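Local coordinates for Cro protein (PDB 3BD1), which probably binds operator DNA through a helix-turn-helix motif as a prophage-encoded transcription factor of the Cro family, at residues M1-D5 with W31-V37; I6-L11 with V48-V53. All blocks are in the same frame, centred on the assembly; numbering follows the deposited sequence.

Both contacts use helix 3-11, contact 1 its first turn and contact 2 the turns that follow, and their centres lie about 12 Å apart. In contact 1 the partner is the end of helix 25-34 with the loop behind it; in contact 2 it is the turn between helices 42-48 and 55-58. Each is partly buried, but contact 1 reaches further to the surface and joins a salt bridge to an apolar patch, whereas contact 2 has no direct hydrogen bond across it and relies on packing of methyls and the aliphatic chain of K10, with one water between K10 and V48. The two meet where A3 O touches V53 CG1, and contact 2 also faces other subunits.

Contact 1: residues M1-D5 with W31-V37; sequences MNAID and WRARGRV
D5 and R32 form a side-on salt bridge in which the guanidinium offers NE and NH2, one to each carboxylate oxygen. The bond from R32 NE to D5 OD1 is short, 2.6 Å, and close to straight at 162°; that from R32 NH2 to D5 OD2 measures 2.8 Å and is more bent. Both oxygens use their syn lone pairs, and the two flat groups are nearly coplanar, 27° apart, an arrangement that fixes the rotation of each. R32 spans the gap because its chain leaves with CG anti to the backbone N (chi1 -168°) and stays extended as far as NE.

The amide of N2 serves both sides. Its ND2 lies over one face of the R32 guanidinium, near the rim, and makes a polar link by donating to a water that in turn donates to R32 O. N2 OD1 caps helix 3-11, accepting from D5 N at 3.0 Å with the donor above the carbonyl plane. Helices 14-21 and 25-34 are consistent with the helix-turn-helix of Cro proteins, and the contact joins the first helix to the C-terminal end of the probable recognition helix, where G35, at positive phi, closes a Schellman motif.

Apolar packing centres on I4. Its CG1 and CD1 press tightly on V37 CG1, with CG1 at 3.4 Å from that methyl, as the two side chains slide past each other in opposite directions. The same CD1 reaches W31 O at 3.5 Å and W31 CB at 4.1 Å, while the CG2 branch lies against R32 CB. Beyond these segments, V37 packs on C42 and I45 of helix 42-48 and on L58, and V37 O accepts a hydrogen bond from R59 NH1.

Contact 2: residues I6-L11 with V48-V53; sequences IAINKL and VTNGAV
K10 folds its aliphatic chain over the turn and ends on a water instead of a direct partner in 48-53. The bend at chi2 (64°) lays CG, CD and CE over T49 O and the A52 methyl, with K10 CE 3.4 Å from T49 O; the bend at chi4 (70°) then swings NZ toward the water. K10 NZ donates to it at 2.9 Å, and the water probably donates to V48 O. Beneath K10 runs a type I' beta turn from T49 to A52, whose N50 and G51 also make the Schellman motif that ends helix 42-48; this connection to helix 55-58 packs on helix 3-11 of the all-helical domain that holds the helix-turn-helix. T49 turns its methyl to the helix, CG2 lying 3.7 Å from A7 CB and near L11 CD2, while its hydroxyl bonds back to I45 O. V53 fills the other end: its CG1 packs closely, at 3.5 Å, on I6 CG2, and its CG2 lies more loosely by A7 CB. L11 CD2 sits 3.7 Å from V48 O. L11 of a second subunit rests on K10 and L11, while M1 of a third subunit touches I6 and A52.

Contact 1: residues M1-D5 with W31-V37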
loop_
_atom_site.group_PDB
_atom_site.type_symbol
_atom_site.label_atom_id
_atom_site.label_comp_id
_atom_site.label_asym_id
_atom_site.label_seq_id
_atom_site.Cartn_x
_atom_site.Cartn_y
_atom_site.Cartn_z
ATOM N N MET A 1 5.770 -8.624 -11.015
ATOM C CA MET A 1 6.223 -7.401 -10.307
ATOM C C MET A 1 5.188 -6.320 -10.563
ATOM O O MET A 1 4.748 -6.186 -11.731
ATOM C CB MET A 1 7.556 -6.970 -10.920
ATOM C CG MET A 1 8.015 -5.556 -10.744
ATOM S SD MET A 1 9.481 -5.369 -11.759
ATOM C CE MET A 1 9.975 -3.742 -11.239
ATOM N N ASN A 2 4.868 -5.572 -9.497
ATOM C CA ASN A 2 3.895 -4.509 -9.623
ATOM C C ASN A 2 4.535 -3.198 -9.197
ATOM O O ASN A 2 4.615 -2.888 -8.014
ATOM C CB ASN A 2 2.638 -4.809 -8.823
ATOM C CG ASN A 2 1.502 -3.836 -9.108
ATOM O OD1 ASN A 2 1.704 -2.632 -9.107
ATOM N ND2 ASN A 2 0.289 -4.347 -9.333
ATOM N N ALA A 3 4.997 -2.453 -10.196
ATOM C CA ALA A 3 5.753 -1.236 -9.931
ATOM C C ALA A 3 4.925 -0.229 -9.138
ATOM O O ALA A 3 5.454 0.524 -8.306
ATOM C CB ALA A 3 6.208 -0.626 -11.265
ATOM N N ILE A 4 3.630 -0.181 -9.411
ATOM C CA ILE A 4 2.782 0.769 -8.696
ATOM C C ILE A 4 2.720 0.441 -7.208
ATOM O O ILE A 4 2.758 1.336 -6.358
ATOM C CB ILE A 4 1.353 0.862 -9.275
ATOM C CG1 ILE A 4 1.381 1.412 -10.705
ATOM C CG2 ILE A 4 0.460 1.718 -8.365
ATOM C CD1 ILE A 4 0.097 1.313 -11.545
ATOM N N ASP A 5 2.632 -0.843 -6.895
ATOM C CA ASP A 5 2.643 -1.275 -5.509
ATOM C C ASP A 5 3.977 -1.008 -4.827
ATOM O O ASP A 5 4.003 -0.615 -3.662
ATOM C CB ASP A 5 2.293 -2.748 -5.407
ATOM C CG ASP A 5 0.839 -3.010 -5.698
ATOM O OD1 ASP A 5 -0.022 -2.125 -5.540
ATOM O OD2 ASP A 5 0.515 -4.138 -6.106
ATOM N N TRP A 31 -5.013 3.972 -11.550
ATOM C CA TRP A 31 -3.801 3.558 -12.264
ATOM C C TRP A 31 -3.521 2.097 -11.937
ATOM O O TRP A 31 -3.170 1.274 -12.790
ATOM C CB TRP A 31 -2.581 4.406 -11.877
ATOM C CG TRP A 31 -2.739 5.867 -12.110
ATOM C CD1 TRP A 31 -3.696 6.508 -12.842
ATOM C CD2 TRP A 31 -1.908 6.885 -11.556
ATOM N NE1 TRP A 31 -3.494 7.866 -12.786
ATOM C CE2 TRP A 31 -2.397 8.126 -12.002
ATOM C CE3 TRP A 31 -0.772 6.855 -10.747
ATOM C CZ2 TRP A 31 -1.802 9.331 -11.653
ATOM C CZ3 TRP A 31 -0.194 8.055 -10.396
ATOM C CH2 TRP A 31 -0.697 9.273 -10.850
ATOM N N ARG A 32 -3.689 1.779 -10.660
ATOM C CA ARG A 32 -3.406 0.424 -10.213
ATOM C C ARG A 32 -4.389 -0.553 -10.850
ATOM O O ARG A 32 -3.960 -1.605 -11.330
ATOM C CB ARG A 32 -3.419 0.316 -8.689
ATOM C CG ARG A 32 -2.838 -1.023 -8.249
ATOM C CD ARG A 32 -3.069 -1.300 -6.791
ATOM N NE ARG A 32 -2.444 -2.575 -6.448
ATOM C CZ ARG A 32 -2.886 -3.801 -6.714
ATOM N NH1 ARG A 32 -4.017 -4.041 -7.368
ATOM N NH2 ARG A 32 -2.146 -4.817 -6.299
ATOM N N ALA A 33 -5.673 -0.196 -10.873
ATOM C CA ALA A 33 -6.713 -1.062 -11.425
ATOM C C ALA A 33 -6.441 -1.399 -12.886
ATOM O O ALA A 33 -6.619 -2.547 -13.320
ATOM C CB ALA A 33 -8.096 -0.428 -11.299
ATOM N N ARG A 34 -6.006 -0.387 -13.632
ATOM C CA ARG A 34 -5.784 -0.554 -15.061
ATOM C C ARG A 34 -4.352 -0.970 -15.376
ATOM O O ARG A 34 -4.025 -1.248 -16.532
ATOM C CB ARG A 34 -6.233 0.691 -15.821
ATOM C CG ARG A 34 -5.211 1.791 -15.812
ATOM C CD ARG A 34 -5.809 3.160 -16.075
ATOM N NE ARG A 34 -4.691 4.088 -16.232
ATOM C CZ ARG A 34 -4.776 5.407 -16.318
ATOM N NH1 ARG A 34 -5.948 6.027 -16.247
ATOM N NH2 ARG A 34 -3.648 6.084 -16.465
ATOM N N GLY A 35 -3.516 -1.030 -14.342
ATOM C CA GLY A 35 -2.129 -1.484 -14.472
ATOM C C GLY A 35 -1.266 -0.506 -15.243
ATOM O O GLY A 35 -0.319 -0.890 -15.922
ATOM N N ARG A 36 -1.579 0.783 -15.164
ATOM C CA ARG A 36 -0.861 1.734 -16.006
ATOM C C ARG A 36 -0.916 3.138 -15.420
ATOM O O ARG A 36 -1.994 3.728 -15.314
ATOM C CB ARG A 36 -1.513 1.797 -17.393
ATOM C CG ARG A 36 -0.823 2.691 -18.418
ATOM C CD ARG A 36 -1.571 2.752 -19.742
ATOM N NE ARG A 36 -2.712 3.670 -19.742
ATOM C CZ ARG A 36 -3.996 3.316 -19.764
ATOM N NH1 ARG A 36 -4.368 2.043 -19.794
ATOM N NH2 ARG A 36 -4.937 4.254 -19.758
ATOM N N VAL A 37 0.256 3.660 -15.072
ATOM C CA VAL A 37 0.365 5.043 -14.664
ATOM C C VAL A 37 0.461 5.886 -15.936
ATOM O O VAL A 37 1.000 5.450 -16.955
ATOM C CB VAL A 37 1.547 5.337 -13.688
ATOM C CG1 VAL A 37 1.533 4.329 -12.540
ATOM C CG2 VAL A 37 2.924 5.371 -14.302
HETATM O O HOH W 1 -1.430 -2.775 -11.022
#

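Contact 2: residues I6-L11 with V48-V53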
loop_
_atom_site.group_PDB
_atom_site.type_symbol
_atom_site.label_atom_id
_atom_site.label_comp_id
_atom_site.label_asym_id
_atom_site.label_seq_id
_atom_site.Cartn_x
_atom_site.Cartn_y
_atom_site.Cartn_z
ATOM N N ILE A 6 5.085 -1.197 -5.540
ATOM C CA ILE A 6 6.386 -0.854 -4.964
ATOM C C ILE A 6 6.406 0.634 -4.641
ATOM O O ILE A 6 6.904 1.020 -3.575
ATOM C CB ILE A 6 7.546 -1.217 -5.905
ATOM C CG1 ILE A 6 7.573 -2.734 -6.164
ATOM C CG2 ILE A 6 8.890 -0.734 -5.375
ATOM C CD1 ILE A 6 8.558 -3.202 -7.228
ATOM N N ALA A 7 5.891 1.464 -5.549
ATOM C CA ALA A 7 5.833 2.911 -5.297
ATOM C C ALA A 7 4.966 3.269 -4.094
ATOM O O ALA A 7 5.314 4.106 -3.244
ATOM C CB ALA A 7 5.337 3.642 -6.538
ATOM N N ILE A 8 3.793 2.643 -3.994
ATOM C CA ILE A 8 2.901 2.883 -2.858
ATOM C C ILE A 8 3.587 2.500 -1.558
ATOM O O ILE A 8 3.528 3.241 -0.576
ATOM C CB ILE A 8 1.552 2.106 -3.018
ATOM C CG1 ILE A 8 0.734 2.678 -4.180
ATOM C CG2 ILE A 8 0.760 2.047 -1.731
ATOM C CD1 ILE A 8 -0.443 1.807 -4.662
ATOM N N ASN A 9 4.251 1.356 -1.546
ATOM C CA ASN A 9 4.927 0.890 -0.349
ATOM C C ASN A 9 6.121 1.762 0.017
ATOM O O ASN A 9 6.389 1.934 1.200
ATOM C CB ASN A 9 5.332 -0.568 -0.481
ATOM C CG ASN A 9 4.151 -1.512 -0.343
ATOM O OD1 ASN A 9 3.144 -1.145 0.277
ATOM N ND2 ASN A 9 4.250 -2.712 -0.902
ATOM N N LYS A 10 6.777 2.331 -0.991
ATOM C CA LYS A 10 7.938 3.193 -0.708
ATOM C C LYS A 10 7.502 4.426 0.055
ATOM O O LYS A 10 8.169 4.824 1.020
ATOM C CB LYS A 10 8.659 3.556 -1.997
ATOM C CG LYS A 10 9.845 4.438 -1.784
ATOM C CD LYS A 10 10.883 3.691 -0.955
ATOM C CE LYS A 10 12.252 4.312 -1.091
ATOM N NZ LYS A 10 12.233 5.618 -0.415
ATOM N N LEU A 11 6.406 5.030 -0.392
ATOM C CA LEU A 11 5.850 6.181 0.326
ATOM C C LEU A 11 5.122 5.785 1.613
ATOM O O LEU A 11 5.079 6.559 2.575
ATOM C CB LEU A 11 4.941 6.986 -0.594
ATOM C CG LEU A 11 5.615 8.007 -1.526
ATOM C CD1 LEU A 11 6.109 9.219 -0.712
ATOM C CD2 LEU A 11 6.726 7.393 -2.356
ATOM N N VAL A 48 9.806 10.858 -6.528
ATOM C CA VAL A 48 9.266 10.813 -5.171
ATOM C C VAL A 48 9.571 9.516 -4.447
ATOM O O VAL A 48 9.589 9.490 -3.212
ATOM C CB VAL A 48 7.766 11.130 -5.110
ATOM C CG1 VAL A 48 7.478 12.528 -5.692
ATOM C CG2 VAL A 48 6.855 10.055 -5.733
ATOM N N THR A 49 9.756 8.446 -5.227
ATOM C CA THR A 49 10.156 7.167 -4.636
ATOM C C THR A 49 11.660 7.016 -4.457
ATOM O O THR A 49 12.163 5.950 -4.082
ATOM C CB THR A 49 9.648 5.988 -5.495
ATOM O OG1 THR A 49 10.344 5.953 -6.745
ATOM C CG2 THR A 49 8.114 5.929 -5.627
ATOM N N ASN A 50 12.394 8.103 -4.739
ATOM C CA ASN A 50 13.856 8.072 -4.638
ATOM C C ASN A 50 14.479 6.965 -5.482
ATOM O O ASN A 50 15.502 6.378 -5.114
ATOM C CB ASN A 50 14.328 7.928 -3.212
ATOM C CG ASN A 50 15.782 8.352 -2.979
ATOM O OD1 ASN A 50 16.516 7.750 -2.153
ATOM N ND2 ASN A 50 16.178 9.376 -3.697
ATOM N N GLY A 51 13.835 6.694 -6.615
ATOM C CA GLY A 51 14.338 5.686 -7.531
ATOM C C GLY A 51 14.028 4.240 -7.158
ATOM O O GLY A 51 14.571 3.304 -7.791
ATOM N N ALA A 52 13.150 4.022 -6.180
ATOM C CA ALA A 52 12.747 2.661 -5.799
ATOM C C ALA A 52 12.026 2.017 -6.977
ATOM O O ALA A 52 12.108 0.806 -7.128
ATOM C CB ALA A 52 11.822 2.660 -4.613
ATOM N N VAL A 53 11.373 2.838 -7.789
ATOM C CA VAL A 53 10.915 2.415 -9.112
ATOM C C VAL A 53 11.429 3.430 -10.090
ATOM O O VAL A 53 11.630 4.609 -9.768
ATOM C CB VAL A 53 9.410 2.295 -9.206
ATOM C CG1 VAL A 53 8.905 1.213 -8.242
ATOM C CG2 VAL A 53 8.707 3.572 -9.008
HETATM O O HOH W 2 10.471 7.851 -1.188
#